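PDB 3DLU: signal recognition particle 19 kDa protein from Pyrococcus furiosus, which probably binds 7S RNA directly and promotes attachment of SRP54 to the archaeal signal recognition particle, which targets nascent membrane proteins to the cytoplasmic membrane. Local coordinates for residues 21-26 against 83-88; 6-11 against 71-76. All coordinates share one frame; numbering follows the deposited sequence.

Contact 1 (21-26 against 83-88)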
loop_
_atom_site.group_PDB
_atom_site.type_symbol
_atom_site.label_atom_id
_atom_site.label_comp_id
_atom_site.label_asym_id
_atom_site.label_seq_id
_atom_site.Cartn_x
_atom_site.Cartn_y
_atom_site.Cartn_z
ATOM N N ARG A 21 9.272 -12.762 14.212
ATOM C CA ARG A 21 10.606 -13.161 13.778
ATOM C C ARG A 21 10.720 -14.665 13.521
ATOM O O ARG A 21 10.283 -15.492 14.341
ATOM C CB ARG A 21 11.704 -12.696 14.756
ATOM C CG ARG A 21 13.089 -13.200 14.335
ATOM C CD ARG A 21 14.238 -12.543 15.091
ATOM N NE ARG A 21 14.016 -12.559 16.526
ATOM C CZ ARG A 21 14.236 -13.613 17.312
ATOM N NH1 ARG A 21 14.689 -14.753 16.811
ATOM N NH2 ARG A 21 13.989 -13.521 18.612
ATOM N N ILE A 22 11.278 -14.993 12.361
ATOM C CA ILE A 22 11.477 -16.365 11.919
ATOM C C ILE A 22 12.897 -16.818 12.199
ATOM O O ILE A 22 13.119 -17.889 12.754
ATOM C CB ILE A 22 11.266 -16.504 10.384
ATOM C CG1 ILE A 22 9.859 -16.075 9.982
ATOM C CG2 ILE A 22 11.548 -17.925 9.927
ATOM C CD1 ILE A 22 9.410 -16.640 8.655
ATOM N N VAL A 23 13.864 -16.002 11.806
ATOM C CA VAL A 23 15.259 -16.444 11.837
ATOM C C VAL A 23 15.883 -16.234 13.226
ATOM O O VAL A 23 15.392 -15.429 14.002
ATOM C CB VAL A 23 16.085 -15.758 10.754
ATOM C CG1 VAL A 23 15.374 -15.871 9.402
ATOM C CG2 VAL A 23 16.286 -14.322 11.096
ATOM N N PRO A 24 16.954 -16.977 13.540
ATOM C CA PRO A 24 17.609 -16.794 14.840
ATOM C C PRO A 24 18.038 -15.350 15.046
ATOM O O PRO A 24 18.434 -14.659 14.098
ATOM C CB PRO A 24 18.833 -17.715 14.756
ATOM C CG PRO A 24 18.430 -18.764 13.759
ATOM C CD PRO A 24 17.568 -18.058 12.750
ATOM N N ARG A 25 17.971 -14.908 16.294
ATOM C CA ARG A 25 18.177 -13.508 16.615
ATOM C C ARG A 25 19.535 -12.972 16.162
ATOM O O ARG A 25 19.618 -11.838 15.713
ATOM C CB ARG A 25 17.976 -13.260 18.113
ATOM C CG ARG A 25 17.863 -11.789 18.468
ATOM C CD ARG A 25 17.711 -11.584 19.973
ATOM N NE ARG A 25 18.935 -11.983 20.661
ATOM C CZ ARG A 25 19.279 -11.583 21.879
ATOM N NH1 ARG A 25 18.490 -10.763 22.558
ATOM N NH2 ARG A 25 20.427 -11.992 22.407
ATOM N N SER A 26 20.595 -13.775 16.300
ATOM C CA SER A 26 21.932 -13.339 15.885
ATOM C C SER A 26 22.083 -13.178 14.357
ATOM O O SER A 26 22.921 -12.397 13.892
ATOM C CB SER A 26 23.002 -14.283 16.438
ATOM O OG SER A 26 22.795 -15.585 15.933
ATOM N N LYS A 83 16.111 -20.275 4.227
ATOM C CA LYS A 83 17.500 -19.994 3.887
ATOM C C LYS A 83 17.661 -18.620 3.234
ATOM O O LYS A 83 18.646 -17.924 3.476
ATOM C CB LYS A 83 18.083 -21.084 2.986
ATOM C CG LYS A 83 19.488 -20.774 2.491
ATOM C CD LYS A 83 20.453 -20.516 3.656
ATOM C CE LYS A 83 21.892 -20.389 3.165
ATOM N NZ LYS A 83 22.868 -20.062 4.259
ATOM N N SER A 84 16.707 -18.238 2.392
ATOM C CA SER A 84 16.756 -16.925 1.753
ATOM C C SER A 84 16.693 -15.785 2.782
ATOM O O SER A 84 17.369 -14.776 2.628
ATOM C CB SER A 84 15.614 -16.783 0.731
ATOM O OG SER A 84 15.735 -17.744 -0.313
ATOM N N LEU A 85 15.841 -15.918 3.795
ATOM C CA LEU A 85 15.757 -14.916 4.859
ATOM C C LEU A 85 17.088 -14.768 5.591
ATOM O O LEU A 85 17.517 -13.655 5.893
ATOM C CB LEU A 85 14.661 -15.255 5.865
ATOM C CG LEU A 85 13.203 -15.155 5.396
ATOM C CD1 LEU A 85 12.257 -15.617 6.495
ATOM C CD2 LEU A 85 12.857 -13.732 4.926
ATOM N N LYS A 86 17.732 -15.890 5.886
ATOM C CA LYS A 86 19.054 -15.840 6.537
ATOM C C LYS A 86 20.096 -15.156 5.637
ATOM O O LYS A 86 20.874 -14.308 6.094
ATOM C CB LYS A 86 19.520 -17.246 6.929
ATOM C CG LYS A 86 18.695 -17.881 8.062
ATOM C CD LYS A 86 19.008 -19.369 8.188
ATOM C CE LYS A 86 18.119 -20.035 9.222
ATOM N NZ LYS A 86 18.239 -21.514 9.159
ATOM N N LEU A 87 20.111 -15.510 4.354
ATOM C CA LEU A 87 21.052 -14.905 3.419
ATOM C C LEU A 87 20.825 -13.403 3.340
ATOM O O LEU A 87 21.775 -12.620 3.302
ATOM C CB LEU A 87 20.894 -15.513 2.024
ATOM C CG LEU A 87 21.403 -16.946 1.870
ATOM C CD1 LEU A 87 20.865 -17.531 0.569
ATOM C CD2 LEU A 87 22.930 -16.930 1.880
ATOM N N ILE A 88 19.554 -13.008 3.296
ATOM C CA ILE A 88 19.199 -11.598 3.209
ATOM C C ILE A 88 19.641 -10.842 4.462
ATOM O O ILE A 88 20.252 -9.772 4.364
ATOM C CB ILE A 88 17.687 -11.427 2.989
ATOM C CG1 ILE A 88 17.340 -11.813 1.556
ATOM C CG2 ILE A 88 17.247 -9.980 3.263
ATOM C CD1 ILE A 88 15.833 -11.890 1.296
#

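Contact 2 (6-11 against 71-76)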
loop_
_atom_site.group_PDB
_atom_site.type_symbol
_atom_site.label_atom_id
_atom_site.label_comp_id
_atom_site.label_asym_id
_atom_site.label_seq_id
_atom_site.Cartn_x
_atom_site.Cartn_y
_atom_site.Cartn_z
ATOM N N VAL A 6 8.453 -11.809 1.544
ATOM C CA VAL A 6 9.299 -11.467 2.685
ATOM C C VAL A 6 8.651 -10.313 3.437
ATOM O O VAL A 6 8.368 -9.248 2.877
ATOM C CB VAL A 6 10.727 -11.105 2.261
ATOM C CG1 VAL A 6 11.567 -10.686 3.485
ATOM C CG2 VAL A 6 11.386 -12.290 1.543
ATOM N N TRP A 7 8.383 -10.542 4.713
ATOM C CA TRP A 7 7.822 -9.523 5.574
ATOM C C TRP A 7 8.978 -9.111 6.512
ATOM O O TRP A 7 9.572 -9.971 7.167
ATOM C CB TRP A 7 6.606 -10.122 6.309
ATOM C CG TRP A 7 6.006 -9.246 7.361
ATOM C CD1 TRP A 7 5.649 -7.935 7.232
ATOM C CD2 TRP A 7 5.650 -9.632 8.695
ATOM N NE1 TRP A 7 5.116 -7.469 8.421
ATOM C CE2 TRP A 7 5.104 -8.496 9.330
ATOM C CE3 TRP A 7 5.749 -10.825 9.418
ATOM C CZ2 TRP A 7 4.655 -8.519 10.659
ATOM C CZ3 TRP A 7 5.303 -10.847 10.741
ATOM C CH2 TRP A 7 4.767 -9.696 11.342
ATOM N N PRO A 8 9.362 -7.821 6.512
ATOM C CA PRO A 8 10.598 -7.422 7.207
ATOM C C PRO A 8 10.676 -7.918 8.658
ATOM O O PRO A 8 11.763 -8.239 9.139
ATOM C CB PRO A 8 10.539 -5.891 7.157
ATOM C CG PRO A 8 9.809 -5.613 5.862
ATOM C CD PRO A 8 8.720 -6.670 5.846
ATOM N N SER A 9 9.552 -7.986 9.360
ATOM C CA SER A 9 9.593 -8.474 10.751
ATOM C C SER A 9 10.135 -9.893 10.892
ATOM O O SER A 9 10.645 -10.267 11.952
ATOM C CB SER A 9 8.208 -8.369 11.409
ATOM O OG SER A 9 7.831 -7.004 11.493
ATOM N N GLU A 10 10.035 -10.680 9.823
ATOM C CA GLU A 10 10.546 -12.053 9.832
ATOM C C GLU A 10 12.041 -12.120 10.146
ATOM O O GLU A 10 12.513 -13.109 10.685
ATOM C CB GLU A 10 10.259 -12.746 8.488
ATOM C CG GLU A 10 8.757 -13.011 8.258
ATOM C CD GLU A 10 8.436 -13.378 6.811
ATOM O OE1 GLU A 10 9.275 -13.124 5.924
ATOM O OE2 GLU A 10 7.336 -13.909 6.558
ATOM N N LEU A 11 12.779 -11.058 9.828
ATOM C CA LEU A 11 14.216 -11.064 10.060
ATOM C C LEU A 11 14.674 -9.902 10.954
ATOM O O LEU A 11 15.793 -9.407 10.811
ATOM C CB LEU A 11 14.972 -11.057 8.726
ATOM C CG LEU A 11 14.727 -9.896 7.765
ATOM C CD1 LEU A 11 16.045 -9.457 7.086
ATOM C CD2 LEU A 11 13.686 -10.271 6.713
ATOM N N GLY A 71 5.603 -2.838 5.337
ATOM C CA GLY A 71 5.874 -3.246 3.969
ATOM C C GLY A 71 5.985 -4.731 3.736
ATOM O O GLY A 71 5.845 -5.538 4.662
ATOM N N MET A 72 6.230 -5.088 2.479
ATOM C CA MET A 72 6.421 -6.480 2.088
ATOM C C MET A 72 7.088 -6.532 0.736
ATOM O O MET A 72 7.014 -5.577 -0.050
ATOM C CB MET A 72 5.093 -7.252 2.040
ATOM C CG MET A 72 4.143 -6.821 0.908
ATOM S SD MET A 72 4.331 -7.699 -0.670
ATOM C CE MET A 72 3.042 -8.980 -0.542
ATOM N N ILE A 73 7.767 -7.637 0.477
ATOM C CA ILE A 73 8.485 -7.818 -0.777
ATOM C C ILE A 73 8.122 -9.193 -1.285
ATOM O O ILE A 73 8.117 -10.154 -0.523
ATOM C CB ILE A 73 10.030 -7.769 -0.594
ATOM C CG1 ILE A 73 10.489 -6.480 0.103
ATOM C CG2 ILE A 73 10.720 -7.899 -1.946
ATOM C CD1 ILE A 73 10.472 -6.539 1.625
ATOM N N VAL A 74 7.792 -9.292 -2.567
ATOM C CA VAL A 74 7.645 -10.589 -3.195
ATOM C C VAL A 74 8.917 -10.819 -3.991
ATOM O O VAL A 74 9.333 -9.957 -4.764
ATOM C CB VAL A 74 6.425 -10.620 -4.143
ATOM C CG1 VAL A 74 6.346 -11.962 -4.834
ATOM C CG2 VAL A 74 5.132 -10.336 -3.354
ATOM N N LEU A 75 9.532 -11.984 -3.771
ATOM C CA LEU A 75 10.811 -12.348 -4.368
ATOM C C LEU A 75 10.770 -13.738 -5.014
ATOM O O LEU A 75 9.919 -14.557 -4.682
ATOM C CB LEU A 75 11.901 -12.351 -3.288
ATOM C CG LEU A 75 12.274 -11.045 -2.592
ATOM C CD1 LEU A 75 13.278 -11.311 -1.474
ATOM C CD2 LEU A 75 12.830 -10.041 -3.599
ATOM N N GLU A 76 11.694 -13.996 -5.942
ATOM C CA GLU A 76 11.941 -15.351 -6.410
ATOM C C GLU A 76 13.384 -15.697 -6.083
ATOM O O GLU A 76 14.278 -14.891 -6.315
ATOM C CB GLU A 76 11.708 -15.453 -7.921
ATOM C CG GLU A 76 10.250 -15.534 -8.273
ATOM C CD GLU A 76 10.000 -15.542 -9.774
ATOM O OE1 GLU A 76 10.898 -15.146 -10.539
ATOM O OE2 GLU A 76 8.896 -15.948 -10.175
#

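Contact 1 (21-26 against 83-88)
Val23 and Leu85 form the tight centre where loop 21-26 lies against one side of the helical segment 83-88. Both side chains are buried. Val23 has chi1 at -50°, with CG1 anti to its carbonyl carbon, and this branch reaches the CB of Leu85 at 3.7 Å, the two side chains crossing obliquely. The other end of Leu85 is met by Ile22: CG of Leu85 also stands anti to the carbonyl carbon (chi1 -69°), and in the conformer of Ile22 described here its CD1 methyl lies across the flank of that residue, nearest to CD1 of Ile22 at 3.7 Å and also close to CB and CG2, with the two chains almost perpendicular. Leu85 is thus touched at its root by one loop residue and at its tip by the preceding one. No hydrogen bond crosses between the segments, so the join is purely apolar.

In the SRP19 fold, the long loop between strand 3-6 and helix 34-43 passes over helix 81-100 here. Leu85 also reaches Val6 of strand 3-6, so the same leucine links loop, helix and sheet.

Toward solvent the packing loosens. Lys86 runs out extended beyond CG, and its methylene chain does the touching: CG lies 4.1 Å from CG1 of Val23, the two side chains sliding past each other in opposite directions, while CE meets CD of Pro24 at the same distance of 4.1 Å, across the proline at about a right angle. The loop is braced from within on the side turned from the helix. NH1 of Arg21 donates to the carbonyl O of Val23 at 3.0 Å, a nearly straight bond (166°) lying in the guanidinium plane, while CB of Arg25 sits centrally over one face of that guanidinium.

Contact 2 (6-11 against 71-76)
The indole of Trp7 has CB of Ser9 over one face, 3.5 Å above the plane and displaced toward the rim, and the carbonyl O of Gly71 at its edge, in plane and 3.5 Å from CD1. With Trp7 CG anti to the backbone N (chi1 173°), the ring is carried out so that its CD1 edge meets this oxygen. Trp7 of the second subunit packs on Met72 and Val74, and Trp7 of this chain on Met72 of that subunit. The pyrrolidine ring of Pro8 comes up against the same carbonyl, its CD 3.3 Å from Gly71 O. That oxygen is buried among carbons and has no hydrogen-bonding partner in the model.

Beside these rings, the end of strand 3-6 pairs antiparallel with the central strand 68-76 of the SRP19 fold, an antiparallel three-stranded sheet with helices packed on it. Val6 and Ile73 form a hydrogen-bonded pair: Val6 N donates to Ile73 O at 2.7 Å, nearly straight and nearly along the C=O axis, and Ile73 N returns a bond to Val6 O at 3.0 Å. The CA of Met72 adds a C-H···O contact to Val6 O, so this oxygen is approached by two neighbouring residues of the strand.

Val6 and Ile73 project to the same face of the sheet, which carries the apolar part of the contact. CG2 of Val6 meets CD1 of Leu75 at 3.7 Å, the two side chains crossing obliquely, and CG of Pro8 approaches CD1 of Ile73 more loosely. Past Val6 the chain leaves the sheet and turns into the 3-10 segment 8-10. Glu10 folds back to the residue just before that segment, OE1 accepting the Trp7 N-H at 3.0 Å from above the carboxylate plane, while OE2 forms a salt bridge with Lys81, which should favour the ionised carboxylate.

Overall arrangement
The two contacts lie side by side, their centres about 11 Å apart, and their segments alternate along the chain: 6-11, 21-26, 71-76, then 83-88. Contact 2 ties the end of strand 3-6 to the central strand of the sheet; contact 1 sets the following loop against helix 81-100, the next element after strand 68-76. They touch directly. Ile22 N lies 2.8 Å from Glu10 O, a probable hydrogen bond between the two loop segments, and Leu85 CD2 packs 3.6 Å from Val6 CG1. Sheet, loop and C-terminal helix are therefore joined within one SRP19 domain, with the second subunit meeting contact 2 but not contact 1.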